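Local coordinates for protein LbaCas13a H328A (C2c2) (Lachnospiraceae bacterium NK4A179, PDB 5WLH) that binds a pre-crRNA guide and, as a Cas13a-family CRISPR effector, probably uses it to find and cut target RNA, at residues A[256-261]-A[456-461]; A[736-741]-A[855-860]; A[740-745]-A[806-811]; A[1143-1148]-A[1170-1175]. All coordinates share one frame; numbering follows the deposited sequence.

Contact 1 (A[256-261]-A[456-461]); sequences GKFAIT and YNYAMD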
# COMPACT_ATOMS: atom_id res chain seq x y z
N GLY A 256 -34.61 3.96 -3.14
CA GLY A 256 -33.60 3.11 -3.74
C GLY A 256 -32.53 3.88 -4.48
O GLY A 256 -32.06 3.43 -5.53
N LYS A 257 -32.17 5.06 -3.97
CA LYS A 257 -31.09 5.89 -4.51
C LYS A 257 -29.95 5.91 -3.51
O LYS A 257 -30.18 6.04 -2.30
CB LYS A 257 -31.55 7.32 -4.77
CG LYS A 257 -32.74 7.43 -5.74
CD LYS A 257 -32.44 6.69 -7.03
CE LYS A 257 -33.66 6.61 -7.94
NZ LYS A 257 -33.31 5.88 -9.20
N PHE A 258 -28.72 5.79 -4.00
CA PHE A 258 -27.56 5.89 -3.12
C PHE A 258 -27.29 7.37 -2.83
O PHE A 258 -27.35 8.20 -3.74
CB PHE A 258 -26.33 5.27 -3.77
CG PHE A 258 -26.22 3.78 -3.64
CD1 PHE A 258 -26.30 3.16 -2.41
CD2 PHE A 258 -25.99 3.00 -4.77
CE1 PHE A 258 -26.16 1.79 -2.30
CE2 PHE A 258 -25.85 1.64 -4.66
CZ PHE A 258 -25.93 1.03 -3.42
N ALA A 259 -26.97 7.68 -1.58
CA ALA A 259 -26.55 9.03 -1.21
C ALA A 259 -25.58 8.92 -0.04
O ALA A 259 -25.51 7.89 0.63
CB ALA A 259 -27.73 9.91 -0.83
N ILE A 260 -24.84 10.02 0.22
CA ILE A 260 -23.95 10.01 1.37
C ILE A 260 -24.78 9.77 2.62
O ILE A 260 -25.91 10.25 2.74
CB ILE A 260 -23.13 11.31 1.48
CG1 ILE A 260 -24.07 12.52 1.68
CG2 ILE A 260 -22.19 11.44 0.28
CD1 ILE A 260 -23.36 13.83 2.01
N THR A 261 -24.23 8.96 3.52
CA THR A 261 -24.97 8.56 4.71
C THR A 261 -25.12 9.74 5.66
O THR A 261 -24.18 10.49 5.87
CB THR A 261 -24.22 7.45 5.42
OG1 THR A 261 -23.91 6.43 4.46
CG2 THR A 261 -25.07 6.86 6.53
N TYR A 456 -21.15 1.87 -8.86
CA TYR A 456 -20.43 0.92 -9.71
C TYR A 456 -20.55 -0.50 -9.19
O TYR A 456 -20.72 -1.45 -9.97
CB TYR A 456 -18.95 1.29 -9.77
CG TYR A 456 -18.15 0.31 -10.61
CD1 TYR A 456 -18.29 0.29 -11.99
CD2 TYR A 456 -17.27 -0.59 -10.03
CE1 TYR A 456 -17.57 -0.58 -12.77
CE2 TYR A 456 -16.53 -1.48 -10.81
CZ TYR A 456 -16.70 -1.47 -12.18
OH TYR A 456 -16.00 -2.33 -12.98
N ASN A 457 -20.43 -0.68 -7.88
CA ASN A 457 -20.37 -2.03 -7.36
C ASN A 457 -21.75 -2.64 -7.20
O ASN A 457 -21.90 -3.86 -7.35
CB ASN A 457 -19.62 -2.03 -6.04
CG ASN A 457 -18.12 -1.94 -6.26
OD1 ASN A 457 -17.50 -2.93 -6.62
ND2 ASN A 457 -17.57 -0.76 -6.12
N TYR A 458 -22.76 -1.83 -6.92
CA TYR A 458 -24.05 -2.36 -6.52
C TYR A 458 -25.23 -1.92 -7.38
O TYR A 458 -26.34 -2.43 -7.15
CB TYR A 458 -24.33 -2.01 -5.06
CG TYR A 458 -23.25 -2.48 -4.12
CD1 TYR A 458 -22.75 -3.77 -4.20
CD2 TYR A 458 -22.73 -1.63 -3.15
CE1 TYR A 458 -21.76 -4.22 -3.34
CE2 TYR A 458 -21.74 -2.06 -2.28
CZ TYR A 458 -21.25 -3.35 -2.40
OH TYR A 458 -20.28 -3.79 -1.55
N ALA A 459 -25.05 -1.01 -8.33
CA ALA A 459 -26.19 -0.55 -9.12
C ALA A 459 -25.91 -0.60 -10.62
O ALA A 459 -26.52 0.14 -11.39
CB ALA A 459 -26.61 0.87 -8.71
N MET A 460 -25.02 -1.50 -11.06
CA MET A 460 -24.67 -1.63 -12.47
C MET A 460 -24.69 -3.10 -12.89
O MET A 460 -23.91 -3.51 -13.73
CB MET A 460 -23.31 -1.00 -12.76
CG MET A 460 -23.24 0.48 -12.41
SD MET A 460 -24.25 1.54 -13.47
CE MET A 460 -23.36 1.45 -15.03
N ASP A 461 -25.55 -3.89 -12.25
CA ASP A 461 -25.67 -5.32 -12.54
C ASP A 461 -25.73 -5.62 -14.04
O ASP A 461 -25.11 -6.58 -14.53
CB ASP A 461 -26.94 -5.83 -11.86
CG ASP A 461 -26.77 -7.17 -11.21
OD1 ASP A 461 -26.31 -8.11 -11.90
OD2 ASP A 461 -27.13 -7.28 -10.02
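Phe-258 meets Tyr-458 and Ala-459 where a small antiparallel beta hairpin, strands 250-252 and 258-260, packs against the C-terminal end of helix 429-458. Strand 258-260 begins with this phenylalanine, whose backbone N is hydrogen-bonded to Tyr-1142 OH of helix 1106-1145. Its CG stands beside the backbone N, anti to the carbonyl carbon (chi1 -82°), and the ring is thereby carried across to the end of the helix. The far edge of the ring does the touching: CZ lies 3.8 Å from Tyr-458 CB, and CE2 is 4.0 Å from that same CB. Tyr-458 crosses Phe-258 at about a right angle and presents its base, not its hydroxyl end, to the phenylalanine; CZ of Phe-258 comes to the edge of the tyrosine ring, near its plane, so the two rings do not stack. The tyrosine ring instead stacks on Tyr-480, and Asn-457 CB covers one of its faces. Beyond Phe-258 the segment turns to other neighbours. Ala-259 keeps the hairpin together through backbone hydrogen bonding with Gln-251, Ile-260 packs on Phe-280 and Leu-284 of helix 268-287, and Thr-261, just after the strand, has its OG1 hydrogen-bonded to Met-248 O. All three touching residues are buried, no hydrogen bond crosses between the segments, and the nearest atom of the contact is about 4 Å from the bound RNA. At Ala-459, the first residue to leave the helical backbone conformation, the methyl CB reaches the edge of the phenylalanine ring, 4.2 Å from Phe-258 CE2.

Contact 2 (A[736-741]-A[855-860]); sequences KNVRER and LEFIKE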
# COMPACT_ATOMS: atom_id res chain seq x y z
N LYS A 736 -0.59 -33.30 8.47
CA LYS A 736 -1.57 -33.40 9.55
C LYS A 736 -0.89 -33.55 10.90
O LYS A 736 -1.30 -32.92 11.88
CB LYS A 736 -2.51 -34.58 9.29
CG LYS A 736 -3.54 -34.82 10.40
CD LYS A 736 -3.26 -36.11 11.15
CE LYS A 736 -3.73 -36.02 12.59
NZ LYS A 736 -2.89 -36.84 13.51
N ASN A 737 0.13 -34.40 10.99
CA ASN A 737 0.82 -34.61 12.26
C ASN A 737 1.53 -33.35 12.71
O ASN A 737 1.57 -33.04 13.91
CB ASN A 737 1.80 -35.77 12.14
CG ASN A 737 1.10 -37.10 11.96
OD1 ASN A 737 0.03 -37.33 12.53
ND2 ASN A 737 1.69 -37.98 11.17
N VAL A 738 2.13 -32.61 11.76
CA VAL A 738 2.77 -31.34 12.09
C VAL A 738 1.78 -30.42 12.80
O VAL A 738 2.12 -29.78 13.80
CB VAL A 738 3.34 -30.69 10.82
CG1 VAL A 738 3.61 -29.19 11.03
CG2 VAL A 738 4.62 -31.38 10.41
N ARG A 739 0.55 -30.34 12.29
CA ARG A 739 -0.43 -29.43 12.87
C ARG A 739 -0.74 -29.80 14.32
O ARG A 739 -0.67 -28.95 15.21
CB ARG A 739 -1.69 -29.44 12.01
CG ARG A 739 -2.82 -28.58 12.52
CD ARG A 739 -4.08 -29.03 11.83
NE ARG A 739 -5.27 -28.41 12.39
CZ ARG A 739 -6.02 -28.94 13.34
NH1 ARG A 739 -7.08 -28.28 13.77
NH2 ARG A 739 -5.70 -30.12 13.88
N GLU A 740 -1.08 -31.07 14.56
CA GLU A 740 -1.41 -31.50 15.92
C GLU A 740 -0.25 -31.26 16.89
O GLU A 740 -0.46 -30.85 18.03
CB GLU A 740 -1.81 -32.97 15.92
CG GLU A 740 -2.90 -33.33 14.91
CD GLU A 740 -4.30 -32.94 15.36
OE1 GLU A 740 -4.44 -32.28 16.41
OE2 GLU A 740 -5.27 -33.30 14.65
N ARG A 741 0.99 -31.51 16.44
CA ARG A 741 2.15 -31.34 17.31
C ARG A 741 2.50 -29.87 17.50
O ARG A 741 3.00 -29.48 18.57
CB ARG A 741 3.35 -32.09 16.74
CG ARG A 741 3.31 -33.59 16.94
CD ARG A 741 4.61 -34.09 17.54
NE ARG A 741 5.18 -33.14 18.49
CZ ARG A 741 4.81 -33.03 19.77
NH1 ARG A 741 3.86 -33.81 20.27
NH2 ARG A 741 5.39 -32.13 20.55
N LEU A 855 11.96 -29.08 12.46
CA LEU A 855 13.07 -29.97 12.78
C LEU A 855 12.57 -31.35 13.16
O LEU A 855 13.13 -32.36 12.73
CB LEU A 855 13.93 -29.37 13.90
CG LEU A 855 14.61 -28.04 13.52
CD1 LEU A 855 15.18 -27.33 14.74
CD2 LEU A 855 15.68 -28.24 12.46
N GLU A 856 11.49 -31.42 13.94
CA GLU A 856 10.93 -32.71 14.32
C GLU A 856 10.34 -33.43 13.11
O GLU A 856 10.47 -34.66 12.98
CB GLU A 856 9.88 -32.54 15.42
CG GLU A 856 9.10 -33.79 15.74
CD GLU A 856 8.20 -33.63 16.96
OE1 GLU A 856 8.54 -34.21 18.02
OE2 GLU A 856 7.17 -32.94 16.86
N PHE A 857 9.70 -32.68 12.20
CA PHE A 857 9.17 -33.25 10.96
C PHE A 857 10.28 -33.89 10.14
O PHE A 857 10.10 -34.98 9.56
CB PHE A 857 8.48 -32.14 10.16
CG PHE A 857 7.95 -32.58 8.82
CD1 PHE A 857 6.80 -33.36 8.74
CD2 PHE A 857 8.57 -32.20 7.65
CE1 PHE A 857 6.29 -33.74 7.53
CE2 PHE A 857 8.06 -32.59 6.42
CZ PHE A 857 6.92 -33.37 6.36
N ILE A 858 11.43 -33.22 10.04
CA ILE A 858 12.57 -33.76 9.31
C ILE A 858 13.04 -35.07 9.95
O ILE A 858 13.21 -36.09 9.28
CB ILE A 858 13.70 -32.72 9.25
CG1 ILE A 858 13.27 -31.51 8.41
CG2 ILE A 858 14.97 -33.33 8.69
CD1 ILE A 858 13.13 -31.81 6.94
N LYS A 859 13.23 -35.04 11.28
CA LYS A 859 13.68 -36.23 12.00
C LYS A 859 12.70 -37.39 11.84
O LYS A 859 13.12 -38.55 11.73
CB LYS A 859 13.88 -35.89 13.48
CG LYS A 859 15.21 -35.23 13.79
CD LYS A 859 15.29 -34.71 15.23
CE LYS A 859 14.59 -33.36 15.37
NZ LYS A 859 15.01 -32.57 16.57
N GLU A 860 11.40 -37.10 11.78
CA GLU A 860 10.41 -38.16 11.69
C GLU A 860 10.29 -38.71 10.28
O GLU A 860 10.11 -39.92 10.10
CB GLU A 860 9.06 -37.65 12.18
CG GLU A 860 8.94 -37.58 13.70
CD GLU A 860 8.92 -38.95 14.34
OE1 GLU A 860 8.44 -39.91 13.70
OE2 GLU A 860 9.40 -39.06 15.50
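Val-738 presses one methyl against the ring of Phe-857, and this is the tight side of the contact: Val-738 CG2 lies 3.4 Å from Phe-857 CD1. The same methyl is 3.9 Å from Phe-857 CG, so it rests near the root of the ring, approaching at a slant. The phenylalanine CG is anti to its own backbone N (chi1 178°), which swings the ring out from its helix to meet Val-738 CG2, and the two side chains cross at about a right angle. The backbones come close here too, with Val-738 CA 6.8 Å from Phe-857 CA. Both residues are buried, and helix 709-732 adds a third wall: Phe-732 touches Val-738, while Ile-727 and Ala-731 touch Phe-857. The contact is thus helix-to-helix packing between 736-745 and 843-861 in a largely alpha-helical region, about 14 Å from the bound RNA at its nearest atom. One turn on from Val-738, at Arg-741, the character changes. Arg-741 and Glu-856 are only partly buried and form a salt bridge through Arg-741 NE and Glu-856 OE2. The carboxylate oxygen sits at the edge of the guanidinium, near its plane, yet the two planes are 83° apart and the hydrogen bond is weak, with an N-H...acceptor angle of 125°; the modelled place of OE2 is itself less certain. The glutamate reaches over on an extended chain, whereas the arginine chain is bent at chi2 and chi3. A second cation, Lys-745 NZ, also pairs with OE2. On the more exposed flank of helix 736-745, Lys-736 NZ donates to Asn-737 OD1 at 3.1 Å.

Contact 3 (A[740-745]-A[806-811]); sequences ERFITK and AQICQL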
# COMPACT_ATOMS: atom_id res chain seq x y z
N GLU A 740 -1.08 -31.07 14.56
CA GLU A 740 -1.41 -31.50 15.92
C GLU A 740 -0.25 -31.26 16.89
O GLU A 740 -0.46 -30.85 18.03
CB GLU A 740 -1.81 -32.97 15.92
CG GLU A 740 -2.90 -33.33 14.91
CD GLU A 740 -4.30 -32.94 15.36
OE1 GLU A 740 -4.44 -32.28 16.41
OE2 GLU A 740 -5.27 -33.30 14.65
N ARG A 741 0.99 -31.51 16.44
CA ARG A 741 2.15 -31.34 17.31
C ARG A 741 2.50 -29.87 17.50
O ARG A 741 3.00 -29.48 18.57
CB ARG A 741 3.35 -32.09 16.74
CG ARG A 741 3.31 -33.59 16.94
CD ARG A 741 4.61 -34.09 17.54
NE ARG A 741 5.18 -33.14 18.49
CZ ARG A 741 4.81 -33.03 19.77
NH1 ARG A 741 3.86 -33.81 20.27
NH2 ARG A 741 5.39 -32.13 20.55
N PHE A 742 2.29 -29.04 16.48
CA PHE A 742 2.46 -27.60 16.66
C PHE A 742 1.50 -27.08 17.73
O PHE A 742 1.89 -26.27 18.57
CB PHE A 742 2.23 -26.88 15.33
CG PHE A 742 2.18 -25.38 15.44
CD1 PHE A 742 0.99 -24.73 15.78
CD2 PHE A 742 3.30 -24.62 15.19
CE1 PHE A 742 0.94 -23.35 15.87
CE2 PHE A 742 3.26 -23.24 15.29
CZ PHE A 742 2.08 -22.61 15.62
N ILE A 743 0.25 -27.54 17.69
CA ILE A 743 -0.76 -27.06 18.63
C ILE A 743 -0.41 -27.49 20.05
O ILE A 743 -0.54 -26.71 21.00
CB ILE A 743 -2.15 -27.59 18.21
CG1 ILE A 743 -2.61 -26.94 16.89
CG2 ILE A 743 -3.19 -27.35 19.31
CD1 ILE A 743 -3.81 -27.63 16.29
N THR A 744 0.04 -28.73 20.20
CA THR A 744 0.43 -29.23 21.51
C THR A 744 1.63 -28.47 22.05
O THR A 744 1.59 -27.95 23.18
CB THR A 744 0.72 -30.72 21.42
OG1 THR A 744 -0.49 -31.42 21.12
CG2 THR A 744 1.31 -31.24 22.73
N LYS A 745 2.71 -28.39 21.27
CA LYS A 745 3.91 -27.69 21.71
C LYS A 745 3.60 -26.23 22.05
O LYS A 745 4.14 -25.70 23.03
CB LYS A 745 4.99 -27.76 20.63
CG LYS A 745 6.07 -28.82 20.87
CD LYS A 745 7.21 -28.72 19.85
CE LYS A 745 6.85 -29.36 18.51
NZ LYS A 745 7.90 -30.30 18.03
N ALA A 806 -1.90 -23.28 8.55
CA ALA A 806 -1.85 -21.96 7.92
C ALA A 806 -2.91 -21.04 8.51
O ALA A 806 -2.65 -19.87 8.79
CB ALA A 806 -2.03 -22.09 6.41
N GLN A 807 -4.13 -21.57 8.72
CA GLN A 807 -5.21 -20.73 9.23
C GLN A 807 -4.98 -20.36 10.69
O GLN A 807 -5.34 -19.25 11.09
CB GLN A 807 -6.55 -21.44 9.04
CG GLN A 807 -6.88 -21.58 7.55
CD GLN A 807 -8.06 -22.49 7.26
OE1 GLN A 807 -8.31 -23.48 7.96
NE2 GLN A 807 -8.80 -22.15 6.21
N ILE A 808 -4.36 -21.24 11.47
CA ILE A 808 -3.95 -20.83 12.81
C ILE A 808 -2.93 -19.71 12.73
O ILE A 808 -3.02 -18.71 13.46
CB ILE A 808 -3.41 -22.04 13.60
CG1 ILE A 808 -4.51 -23.08 13.77
CG2 ILE A 808 -2.89 -21.59 14.94
CD1 ILE A 808 -4.01 -24.45 14.22
N CYS A 809 -1.93 -19.84 11.84
CA CYS A 809 -0.93 -18.79 11.68
C CYS A 809 -1.58 -17.47 11.29
O CYS A 809 -1.20 -16.41 11.81
CB CYS A 809 0.10 -19.16 10.62
SG CYS A 809 1.25 -20.46 11.08
N GLN A 810 -2.52 -17.51 10.35
CA GLN A 810 -3.16 -16.28 9.90
C GLN A 810 -3.93 -15.61 11.03
O GLN A 810 -3.85 -14.39 11.20
CB GLN A 810 -4.09 -16.58 8.73
CG GLN A 810 -3.38 -17.12 7.51
CD GLN A 810 -4.31 -17.85 6.57
OE1 GLN A 810 -5.49 -18.02 6.85
NE2 GLN A 810 -3.78 -18.24 5.42
N LEU A 811 -4.65 -16.40 11.82
CA LEU A 811 -5.44 -15.82 12.90
C LEU A 811 -4.54 -15.29 14.01
O LEU A 811 -4.89 -14.30 14.66
CB LEU A 811 -6.42 -16.86 13.45
CG LEU A 811 -7.51 -17.23 12.44
CD1 LEU A 811 -8.41 -18.31 13.00
CD2 LEU A 811 -8.32 -16.01 12.03
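Ile-808 lays its CD1 methyl across the end of Ile-743, 3.8 Å from Ile-743 CD1 and 3.9 Å from Ile-743 CG1. The two side chains cross at about a right angle. The first side-chain bond of Ile-808 is directed toward segment 740-745, whereas Ile-743 leaves its backbone to one side and closes the gap with the end of its chain. In both isoleucines CG1 stands beside the backbone N, anti to the carbonyl carbon. For Ile-808 (chi1 -62°) this separates two working branches: CD1 goes to Ile-743, and the CG2 methyl turns to Phe-742, where it approaches the ring obliquely at 4.3 Å from Phe-742 CE1. The backbones stay well apart, with Ile-743 CA 9.1 Å from Ile-808 CA, so between 740-745 and 806-811 the contact is made by side chains. This is apolar helix-helix packing inside a group of helices. Helix 786-799 closes one part of it with Val-797, which touches both isoleucines, and with Ile-793 on Ile-808; Leu-846 and Asn-849 of helix 843-861 touch Phe-742. One polar group is dealt with inside helix 736-745: Thr-744 OG1 donates to Glu-740 O at 3.1 Å and Thr-744 N donates to the same oxygen, the two reaching it from opposite faces of the carbonyl plane, so the side-chain hydroxyl is satisfied on its own helix. With no hydrogen bond or ion pair between the segments, the join depends on methyl and ring surfaces: its strength comes from burying carbon and from shape, and no directional bond between the segments adds to it.

Contact 4 (A[1143-1148]-A[1170-1175]); sequences ACLNND and GAILYQ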
# COMPACT_ATOMS: atom_id res chain seq x y z
N ALA A 1143 -25.63 11.44 -9.54
CA ALA A 1143 -26.30 12.56 -8.89
C ALA A 1143 -27.05 13.40 -9.91
O ALA A 1143 -28.17 13.86 -9.64
CB ALA A 1143 -25.27 13.42 -8.13
N CYS A 1144 -26.44 13.63 -11.07
CA CYS A 1144 -27.10 14.45 -12.09
C CYS A 1144 -28.38 13.78 -12.57
O CYS A 1144 -29.44 14.41 -12.67
CB CYS A 1144 -26.14 14.70 -13.25
SG CYS A 1144 -26.85 15.80 -14.52
N LEU A 1145 -28.29 12.48 -12.86
CA LEU A 1145 -29.47 11.73 -13.29
C LEU A 1145 -30.59 11.84 -12.28
O LEU A 1145 -31.77 11.82 -12.66
CB LEU A 1145 -29.12 10.25 -13.49
CG LEU A 1145 -28.56 9.77 -14.81
CD1 LEU A 1145 -28.18 8.31 -14.68
CD2 LEU A 1145 -29.59 9.95 -15.93
N ASN A 1146 -30.26 11.96 -11.01
CA ASN A 1146 -31.26 11.89 -9.96
C ASN A 1146 -31.66 13.26 -9.43
O ASN A 1146 -32.38 13.34 -8.43
CB ASN A 1146 -30.75 10.97 -8.85
CG ASN A 1146 -30.87 9.52 -9.24
OD1 ASN A 1146 -31.95 8.95 -9.16
ND2 ASN A 1146 -29.78 8.92 -9.72
N ASN A 1147 -31.26 14.34 -10.08
CA ASN A 1147 -31.78 15.65 -9.73
C ASN A 1147 -32.71 16.13 -10.84
O ASN A 1147 -32.95 15.44 -11.84
CB ASN A 1147 -30.65 16.64 -9.42
CG ASN A 1147 -29.82 17.03 -10.65
OD1 ASN A 1147 -30.30 17.07 -11.78
ND2 ASN A 1147 -28.54 17.36 -10.40
N ASP A 1148 -33.23 17.35 -10.66
CA ASP A 1148 -34.20 17.91 -11.58
C ASP A 1148 -33.58 18.76 -12.68
O ASP A 1148 -34.32 19.32 -13.49
CB ASP A 1148 -35.25 18.74 -10.82
CG ASP A 1148 -34.66 19.96 -10.09
OD1 ASP A 1148 -33.53 20.40 -10.40
OD2 ASP A 1148 -35.35 20.48 -9.18
N GLY A 1170 -30.44 4.69 -18.24
CA GLY A 1170 -29.24 5.06 -17.50
C GLY A 1170 -28.02 5.13 -18.40
O GLY A 1170 -26.91 4.76 -17.98
N ALA A 1171 -28.21 5.63 -19.62
CA ALA A 1171 -27.20 5.53 -20.67
C ALA A 1171 -25.88 6.16 -20.24
O ALA A 1171 -24.82 5.58 -20.49
CB ALA A 1171 -27.68 6.22 -21.95
N ILE A 1172 -25.93 7.34 -19.62
CA ILE A 1172 -24.69 8.02 -19.24
C ILE A 1172 -23.85 7.12 -18.34
O ILE A 1172 -22.63 7.07 -18.48
CB ILE A 1172 -24.96 9.38 -18.58
CG1 ILE A 1172 -23.64 10.04 -18.12
CG2 ILE A 1172 -25.86 9.24 -17.40
CD1 ILE A 1172 -22.75 10.44 -19.23
N LEU A 1173 -24.50 6.38 -17.45
CA LEU A 1173 -23.75 5.52 -16.53
C LEU A 1173 -23.14 4.35 -17.27
O LEU A 1173 -21.97 4.00 -17.04
CB LEU A 1173 -24.67 5.02 -15.42
CG LEU A 1173 -25.38 6.08 -14.59
CD1 LEU A 1173 -26.31 5.40 -13.58
CD2 LEU A 1173 -24.37 7.00 -13.92
N TYR A 1174 -23.91 3.72 -18.16
CA TYR A 1174 -23.37 2.66 -19.00
C TYR A 1174 -22.16 3.17 -19.77
O TYR A 1174 -21.10 2.52 -19.80
CB TYR A 1174 -24.46 2.18 -19.99
CG TYR A 1174 -23.91 1.19 -20.98
CD1 TYR A 1174 -23.27 1.61 -22.15
CD2 TYR A 1174 -23.97 -0.18 -20.73
CE1 TYR A 1174 -22.72 0.70 -23.03
CE2 TYR A 1174 -23.43 -1.11 -21.62
CZ TYR A 1174 -22.82 -0.66 -22.77
OH TYR A 1174 -22.26 -1.57 -23.63
N GLN A 1175 -22.29 4.34 -20.39
CA GLN A 1175 -21.24 4.83 -21.28
C GLN A 1175 -19.99 5.21 -20.49
O GLN A 1175 -18.88 5.06 -21.00
CB GLN A 1175 -21.77 6.01 -22.10
CG GLN A 1175 -22.92 5.55 -23.05
CD GLN A 1175 -22.38 5.09 -24.38
OE1 GLN A 1175 -22.11 3.90 -24.58
NE2 GLN A 1175 -22.15 6.02 -25.28
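This is an apolar helix-end contact, partly buried, in which Leu-1145, at the close of the long helix 1106-1145, meets Ile-1172 and Leu-1173 in the first turn of helix 1171-1180. The short helix 1153-1156 and strands 1157-1160 and 1166-1169 lie between them in the chain. Leu-1145 supplies the whole of one side. Its CD1 methyl is 3.6 Å from Leu-1173 CG and equally close to Leu-1173 CD1, the two leucines reaching toward each other tip to tip. Ile-1172 runs alongside Leu-1145, the two chains heading opposite ways, and its CG2 methyl comes 3.7 Å from Leu-1145 CD1. That methyl occupies the crowded position between the backbone N and the carbonyl carbon, because CG1 takes the place anti to N (chi1 177°) and leads the rest of the chain away; the side chain also touches Phe-1212 of helix 1205-1216. Gly-1170, at the N-cap, is grazed at CA, 4.4 Å from Leu-1145 CD1; at its backbone angles (phi 75°) a CB would be jammed against the preceding carbonyl oxygen. Tyr-1155 and Val-1156 also touch Leu-1145. Cys-1144 O, at the helix end, accepts from Asn-1147 N and from Lys-1151 NZ, whereas Asn-1147 ND2 reaches Ser-285 O and Ala-288 O. Across the segments there is neither hydrogen bond nor charge, so the attraction is hydrophobic and rests on one leucine tip fitted among aliphatic carbons.

The four contacts form two neighbouring pairs. Contacts 2 and 3 both use helix 736-745, with centres 12 Å apart: contact 3 is buried and purely apolar, while contact 2 joins an apolar patch to a more exposed ion pair, and Lys-745 ties them by pairing with Glu-856. Contacts 1 and 4, also 12 Å apart between centres, touch directly, Met-460 CE packing 3.5 Å from Leu-1173 O. Both are apolar, but contact 1 sets the edge of one aromatic ring against CB atoms at a helix end close to the bound RNA, whereas contact 4 is aliphatic, partly buried and about 16 Å from it. Between the pairs no atoms meet; the nearest atoms of contacts 1 and 3 are about 22 Å apart.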